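Local coordinates for hypothetical signal peptide protein (Sinorhizobium meliloti, PDB 3PJY) that is of unknown function but belongs to the DUF192 family and may act as a transcription regulator, at residues Q35-R40 with H47-D52; M61-K64 with P69-M72; H85-P90 with L108-V113. One frame throughout, in Å; residues are numbered along the deposited sequence. Where two conformers were deposited one is given.

The three contacts follow one another along the chain, contact 1 closing before contact 2 opens and contact 2 before contact 3, and all rest on the seven-stranded mixed sheet. Contact 1 uses strand 47-53, contact 2 strand 70-75, and contact 3 the ends of strands 81-88 and 102-109, which flank strand 70-75; strand 102-109 in turn borders 47-53. Centres of contacts 2 and 3 lie about 7 Å apart, those of 1 and 2 about 9 Å, and those of 1 and 3 about 12 Å. Leu-37 of contact 1 packs on Leu-70 of strand 70-75 while Met-38 touches Lys-64, so the loops 35-40 and 61-64 meet beside the sheet.

Contact 1. Residues Q35-R40 with H47-D52; sequences QGLMYR and HGMLFD
The long side chain of Met-49, present as selenomethionine, reaches from its strand to Gly-36, Leu-37 and Arg-40 of the facing loop. Its CG stands anti to the backbone N (chi1 179°), which sends the chain toward the loop, and a bend at chi3 of -74° turns the methyl toward Arg-40. SE lies 3.5 Å from Gly-36 O, and CE reaches to 3.6 Å from Arg-40 NH2. A flexible, unbranched residue suits this place because it can touch a carbonyl, a leucine and a guanidinium in turn.

Leu-37 runs alongside Met-49 in the opposite direction. Its CD2 is 3.8 Å from Met-49 CE, and the same methyl sits 3.5 Å above the plane of the Arg-40 guanidinium, toward its rim. An alanine at this position is likely to open a gap beside the selenomethionine and leave that guanidinium face without its leucine methyl. The Arg-40 side chain, extended from CG to NE, crosses Met-49 at about a right angle, and its charge is met by a salt bridge from NH1 to Glu-25.

Phe-51 approaches differently, directing the edge of its ring at Gly-36, with CZ 3.7 Å from Gly-36 CA. Glycine is doubly favoured there: its phi is positive as the chain leaves helix 30-35, and a CB would press on the ring. It also occupies the second position of a type II' turn, closed by Met-38 N to Gln-35 O at 2.9 Å.

A type II turn from Leu-37 to Arg-40 follows, so the loop folds compactly over strand 47-53. That strand lies between strand 19-27, which supplies Glu-25, and strand 102-109, whose Glu-107 touches both Leu-37 and Phe-51.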
# COMPACT_ATOMS: atom_id res chain seq x y z
N GLN B 35 -25.06 -0.98 -7.82
CA GLN B 35 -24.77 0.46 -8.02
C GLN B 35 -23.33 0.64 -8.45
O GLN B 35 -23.06 1.56 -9.21
CB GLN B 35 -25.00 1.18 -6.70
CG GLN B 35 -24.49 2.63 -6.55
CD GLN B 35 -25.39 3.68 -7.16
OE1 GLN B 35 -26.55 3.46 -7.40
NE2 GLN B 35 -24.81 4.84 -7.37
N GLY B 36 -22.43 -0.21 -7.98
CA GLY B 36 -21.05 -0.10 -8.37
C GLY B 36 -20.55 1.34 -8.26
O GLY B 36 -20.76 2.01 -7.26
N LEU B 37 -19.87 1.80 -9.30
CA LEU B 37 -19.32 3.15 -9.37
C LEU B 37 -20.20 4.04 -10.28
O LEU B 37 -19.73 5.08 -10.78
CB LEU B 37 -17.88 3.08 -9.88
CG LEU B 37 -16.93 2.40 -8.91
CD1 LEU B 37 -15.57 2.11 -9.60
CD2 LEU B 37 -16.66 3.31 -7.67
N MSE B 38 -21.46 3.68 -10.41
CA MSE B 38 -22.39 4.49 -11.20
C MSE B 38 -22.36 5.92 -10.73
O MSE B 38 -22.26 6.19 -9.54
CB MSE B 38 -23.84 3.98 -11.07
CG MSE B 38 -24.13 2.67 -11.77
SE MSE B 38 -25.99 2.27 -11.55
CE MSE B 38 -26.07 0.62 -12.58
N TYR B 39 -22.48 6.82 -11.70
CA TYR B 39 -22.60 8.27 -11.49
C TYR B 39 -21.38 9.00 -10.95
O TYR B 39 -21.32 10.19 -11.12
CB TYR B 39 -23.84 8.64 -10.67
CG TYR B 39 -25.10 8.14 -11.32
CD1 TYR B 39 -25.57 8.74 -12.46
CD2 TYR B 39 -25.81 7.08 -10.79
CE1 TYR B 39 -26.73 8.30 -13.07
CE2 TYR B 39 -26.98 6.64 -11.42
CZ TYR B 39 -27.41 7.24 -12.54
OH TYR B 39 -28.55 6.83 -13.19
N ARG B 40 -20.41 8.32 -10.35
CA ARG B 40 -19.21 8.98 -9.85
C ARG B 40 -18.47 9.65 -10.98
O ARG B 40 -18.36 9.09 -12.10
CB ARG B 40 -18.33 7.99 -9.15
CG ARG B 40 -19.04 7.47 -7.93
CD ARG B 40 -18.08 6.88 -7.02
NE ARG B 40 -18.75 6.13 -5.98
CZ ARG B 40 -18.07 5.58 -4.98
NH1 ARG B 40 -16.76 5.73 -4.95
NH2 ARG B 40 -18.71 4.90 -4.04
N HIS B 47 -7.33 4.25 -5.72
CA HIS B 47 -8.60 3.87 -5.13
C HIS B 47 -9.44 3.07 -6.12
O HIS B 47 -9.45 3.35 -7.32
CB HIS B 47 -9.39 5.09 -4.70
CG HIS B 47 -8.90 5.70 -3.42
ND1 HIS B 47 -9.65 5.66 -2.25
CD2 HIS B 47 -7.78 6.41 -3.13
CE1 HIS B 47 -8.99 6.31 -1.30
NE2 HIS B 47 -7.87 6.77 -1.81
N GLY B 48 -10.19 2.11 -5.59
CA GLY B 48 -11.08 1.30 -6.39
C GLY B 48 -12.22 0.75 -5.59
O GLY B 48 -12.44 1.13 -4.43
N MSE B 49 -12.98 -0.12 -6.24
CA MSE B 49 -14.10 -0.77 -5.60
C MSE B 49 -13.92 -2.27 -5.76
O MSE B 49 -13.69 -2.78 -6.86
CB MSE B 49 -15.41 -0.27 -6.17
CG MSE B 49 -16.59 -0.95 -5.53
SE MSE B 49 -18.33 -0.11 -5.86
CE MSE B 49 -18.14 1.42 -4.74
N LEU B 50 -14.03 -2.97 -4.64
CA LEU B 50 -13.87 -4.41 -4.59
C LEU B 50 -15.28 -4.99 -4.35
O LEU B 50 -15.89 -4.79 -3.30
CB LEU B 50 -12.93 -4.86 -3.49
CG LEU B 50 -12.67 -6.37 -3.37
CD1 LEU B 50 -12.00 -6.90 -4.65
CD2 LEU B 50 -11.77 -6.63 -2.13
N PHE B 51 -15.75 -5.70 -5.34
CA PHE B 51 -17.06 -6.37 -5.34
C PHE B 51 -16.85 -7.74 -4.73
O PHE B 51 -16.10 -8.57 -5.28
CB PHE B 51 -17.60 -6.49 -6.75
CG PHE B 51 -17.89 -5.16 -7.41
CD1 PHE B 51 -16.86 -4.37 -7.89
CD2 PHE B 51 -19.20 -4.66 -7.50
CE1 PHE B 51 -17.08 -3.12 -8.43
CE2 PHE B 51 -19.42 -3.40 -8.08
CZ PHE B 51 -18.40 -2.63 -8.53
N ASP B 52 -17.51 -8.02 -3.62
CA ASP B 52 -17.39 -9.29 -2.88
C ASP B 52 -18.71 -10.00 -3.04
O ASP B 52 -19.74 -9.60 -2.46
CB ASP B 52 -17.11 -8.98 -1.41
CG ASP B 52 -17.00 -10.24 -0.56
OD1 ASP B 52 -17.31 -11.33 -1.05
OD2 ASP B 52 -16.62 -10.13 0.61

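Contact 2. Residues M61-K64 with P69-M72; sequences MWMK and PLDM
Met-61 to Met-63 runs almost exactly antiparallel to Pro-69 to Met-72, at 174°, but the CA atoms of Met-61 and Met-72 remain 8.7 Å apart, so side chains bridge the space between the backbones. Three methionines, all built as selenomethionine, do most of this work. Met-72 stretches fully beyond CG (chi2 179°) and brings its SE to 3.7 Å from Met-61 CB. Met-72 CE, the methyl beyond it, ends 3.7 Å from Met-63 SE, as the two chains slide past each other in opposite directions.

Strand 70-75 lies in the mixed sheet between strands 81-88 and 102-109, while 61-64 leaves the small two-stranded sheet of 60-61 with 96-97; the contact thus packs a loop on the main sheet.

Met-63, in contrast, is folded at both chi2 (-72°) and chi3, which keeps its SE 3.8 Å from Leu-70 CD1 and places CE 4.0 Å from Leu-70 CG. Branched leucine offers this curled chain a broad apolar surface, and unbranched methionine can shape itself to it. Trp-62 points its CB away, and one face of its indole is met by CB of the adjacent Lys-64.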
# COMPACT_ATOMS: atom_id res chain seq x y z
N MSE B 61 -20.55 -8.23 -15.33
CA MSE B 61 -20.41 -6.82 -15.04
C MSE B 61 -20.79 -6.00 -16.26
O MSE B 61 -20.78 -6.49 -17.37
CB MSE B 61 -18.96 -6.52 -14.70
CG MSE B 61 -18.33 -7.39 -13.61
SE MSE B 61 -19.08 -7.10 -11.85
CE MSE B 61 -18.46 -5.35 -11.50
N TRP B 62 -21.14 -4.76 -16.00
CA TRP B 62 -21.36 -3.78 -17.08
C TRP B 62 -21.07 -2.37 -16.63
O TRP B 62 -20.68 -2.13 -15.47
CB TRP B 62 -22.78 -3.93 -17.67
CG TRP B 62 -23.95 -3.56 -16.75
CD1 TRP B 62 -23.90 -3.15 -15.46
CD2 TRP B 62 -25.36 -3.65 -17.08
NE1 TRP B 62 -25.17 -2.94 -14.96
CE2 TRP B 62 -26.07 -3.27 -15.93
CE3 TRP B 62 -26.06 -4.01 -18.21
CZ2 TRP B 62 -27.48 -3.21 -15.90
CZ3 TRP B 62 -27.46 -3.97 -18.18
CH2 TRP B 62 -28.15 -3.58 -17.04
N MSE B 63 -21.26 -1.43 -17.55
CA MSE B 63 -20.93 -0.02 -17.36
C MSE B 63 -22.13 0.91 -17.40
O MSE B 63 -22.00 2.12 -17.59
CB MSE B 63 -19.84 0.41 -18.34
CG MSE B 63 -18.53 -0.33 -18.17
SE MSE B 63 -17.60 0.20 -16.60
CE MSE B 63 -16.99 1.81 -17.31
N LYS B 64 -23.30 0.34 -17.19
CA LYS B 64 -24.51 1.13 -17.15
C LYS B 64 -24.39 2.24 -16.10
O LYS B 64 -23.95 2.00 -14.96
CB LYS B 64 -25.69 0.25 -16.80
CG LYS B 64 -27.01 1.02 -16.92
CD LYS B 64 -28.17 0.19 -16.54
CE LYS B 64 -29.46 0.94 -16.84
NZ LYS B 64 -30.54 0.31 -16.11
N PRO B 69 -14.10 5.64 -17.05
CA PRO B 69 -13.60 4.44 -17.70
C PRO B 69 -12.87 3.58 -16.66
O PRO B 69 -12.16 4.13 -15.79
CB PRO B 69 -12.65 4.96 -18.76
CG PRO B 69 -12.27 6.28 -18.31
CD PRO B 69 -13.38 6.85 -17.49
N LEU B 70 -13.05 2.28 -16.74
CA LEU B 70 -12.55 1.35 -15.68
C LEU B 70 -11.77 0.19 -16.27
O LEU B 70 -12.06 -0.28 -17.36
CB LEU B 70 -13.71 0.77 -14.85
CG LEU B 70 -14.55 1.79 -14.10
CD1 LEU B 70 -15.75 1.07 -13.39
CD2 LEU B 70 -13.70 2.60 -13.07
N ASP B 71 -10.81 -0.31 -15.49
CA ASP B 71 -10.24 -1.64 -15.66
C ASP B 71 -10.93 -2.59 -14.65
O ASP B 71 -11.19 -2.21 -13.49
CB ASP B 71 -8.74 -1.67 -15.35
CG ASP B 71 -7.87 -0.98 -16.38
OD1 ASP B 71 -8.35 -0.59 -17.47
OD2 ASP B 71 -6.64 -0.83 -16.08
N MSE B 72 -11.27 -3.79 -15.10
CA MSE B 72 -11.94 -4.81 -14.30
C MSE B 72 -11.04 -6.01 -14.11
O MSE B 72 -10.51 -6.55 -15.10
CB MSE B 72 -13.27 -5.25 -14.95
CG MSE B 72 -14.24 -4.19 -15.07
SE MSE B 72 -15.79 -4.99 -15.91
CE MSE B 72 -16.96 -3.41 -15.83

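Contact 3. Residues H85-P90 with L108-V113; sequences HENAVP and LNAGTV
The two backbones come closest where Asn-87 faces Ala-110, their CA atoms 5.1 Å apart, each at a change of direction. The chain turns a corner at Asn-87, whose phi and psi are both positive, a conformation that asparagine tolerates better than most residues. Opposite, strand 102-109 passes through a type II turn from Asn-109 to Thr-112 into helix 112-116. Gly-111, at the N-cap position, has phi 95°, where a CB would collide with the preceding carbonyl oxygen, so glycine suits it.

Asn-87 OD1 lies 3.5 Å from Ala-110 CB, an amide oxygen at van der Waals distance from a methyl; alanine is small enough to allow the backbones so close together. The same oxygen is 4.2 Å from Gly-111 N, at the edge of the contact. Farther along, Glu-86 meets Val-113 at about a right angle, its extended chain carrying OE2 to 3.8 Å from Val-113 CG1. That methyl faces the carboxylate because it stands anti to the valine's own N (chi1 167°). The carboxylate also makes a salt bridge to Lys-114, the next residue of the helix.

Within the turn, Asn-109 O accepts two bonds from the same face of its plane, from Thr-112 N at 3.0 Å and Thr-112 OG1 at 2.7 Å; threonine thus ties the helix start to the strand end.

Besides that salt bridge, polar bridging comes from Asp-71 of strand 70-75, which accepts from Asn-87 N through OD1 and from Val-113 N through OD2. Contact between the segments themselves is therefore mainly van der Waals, and their spacing probably depends on that shared carboxylate, whose negative charge would suit the amino end of the helix.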
# COMPACT_ATOMS: atom_id res chain seq x y z
N HIS B 85 -10.23 -7.27 -17.79
CA HIS B 85 -10.82 -6.51 -18.88
C HIS B 85 -10.44 -5.07 -18.72
O HIS B 85 -11.03 -4.35 -17.90
CB HIS B 85 -12.34 -6.65 -18.90
CG HIS B 85 -12.99 -6.02 -20.09
ND1 HIS B 85 -13.40 -6.77 -21.18
CD2 HIS B 85 -13.24 -4.73 -20.41
CE1 HIS B 85 -13.90 -5.96 -22.10
NE2 HIS B 85 -13.79 -4.72 -21.67
N GLU B 86 -9.49 -4.61 -19.53
CA GLU B 86 -9.04 -3.23 -19.47
C GLU B 86 -9.99 -2.33 -20.28
O GLU B 86 -10.60 -2.77 -21.23
CB GLU B 86 -7.61 -3.12 -20.00
CG GLU B 86 -6.61 -3.73 -19.05
CD GLU B 86 -5.25 -3.91 -19.65
OE1 GLU B 86 -5.02 -4.90 -20.34
OE2 GLU B 86 -4.42 -3.04 -19.41
N ASN B 87 -10.09 -1.08 -19.86
CA ASN B 87 -10.76 -0.04 -20.62
C ASN B 87 -12.21 -0.38 -20.96
O ASN B 87 -12.63 -0.23 -22.12
CB ASN B 87 -9.98 0.30 -21.89
CG ASN B 87 -8.57 0.72 -21.59
OD1 ASN B 87 -8.35 1.73 -20.92
ND2 ASN B 87 -7.59 -0.04 -22.08
N ALA B 88 -12.96 -0.81 -19.93
CA ALA B 88 -14.41 -0.93 -20.05
C ALA B 88 -14.95 0.45 -20.43
O ALA B 88 -14.38 1.49 -20.07
CB ALA B 88 -15.03 -1.44 -18.75
N VAL B 89 -16.02 0.46 -21.22
CA VAL B 89 -16.49 1.68 -21.88
C VAL B 89 -17.62 2.37 -21.08
O VAL B 89 -18.64 1.77 -20.82
CB VAL B 89 -17.03 1.34 -23.25
CG1 VAL B 89 -17.60 2.57 -23.93
CG2 VAL B 89 -15.92 0.72 -24.10
N PRO B 90 -17.41 3.64 -20.71
CA PRO B 90 -18.44 4.34 -19.96
C PRO B 90 -19.82 4.26 -20.63
O PRO B 90 -19.97 4.35 -21.88
CB PRO B 90 -17.94 5.79 -19.95
CG PRO B 90 -16.46 5.62 -19.92
CD PRO B 90 -16.20 4.48 -20.87
N LEU B 108 -10.92 -0.55 -11.04
CA LEU B 108 -9.94 0.51 -10.90
C LEU B 108 -10.11 1.51 -12.05
O LEU B 108 -10.72 1.19 -13.08
CB LEU B 108 -8.54 -0.07 -10.97
CG LEU B 108 -8.18 -1.11 -9.89
CD1 LEU B 108 -6.85 -1.80 -10.21
CD2 LEU B 108 -8.15 -0.45 -8.54
N ASN B 109 -9.52 2.70 -11.93
CA ASN B 109 -9.53 3.60 -13.06
C ASN B 109 -8.91 2.91 -14.27
O ASN B 109 -7.90 2.19 -14.17
CB ASN B 109 -8.73 4.85 -12.78
CG ASN B 109 -9.48 5.84 -11.93
OD1 ASN B 109 -10.40 6.51 -12.41
ND2 ASN B 109 -9.05 6.00 -10.68
N ALA B 110 -9.46 3.13 -15.45
CA ALA B 110 -8.82 2.61 -16.66
C ALA B 110 -7.38 3.05 -16.77
O ALA B 110 -7.04 4.22 -16.47
CB ALA B 110 -9.63 2.99 -17.94
N GLY B 111 -6.52 2.12 -17.18
CA GLY B 111 -5.09 2.38 -17.28
C GLY B 111 -4.31 1.95 -16.05
O GLY B 111 -3.07 1.94 -16.09
N THR B 112 -5.02 1.63 -14.96
CA THR B 112 -4.33 1.24 -13.72
C THR B 112 -3.54 -0.06 -13.86
O THR B 112 -2.42 -0.16 -13.36
CB THR B 112 -5.27 1.17 -12.53
OG1 THR B 112 -5.95 2.42 -12.39
CG2 THR B 112 -4.47 0.94 -11.24
N VAL B 113 -4.10 -1.03 -14.57
CA VAL B 113 -3.42 -2.32 -14.78
C VAL B 113 -2.10 -2.11 -15.45
O VAL B 113 -1.06 -2.62 -14.99
CB VAL B 113 -4.32 -3.33 -15.50
CG1 VAL B 113 -3.53 -4.57 -16.03
CG2 VAL B 113 -5.47 -3.74 -14.55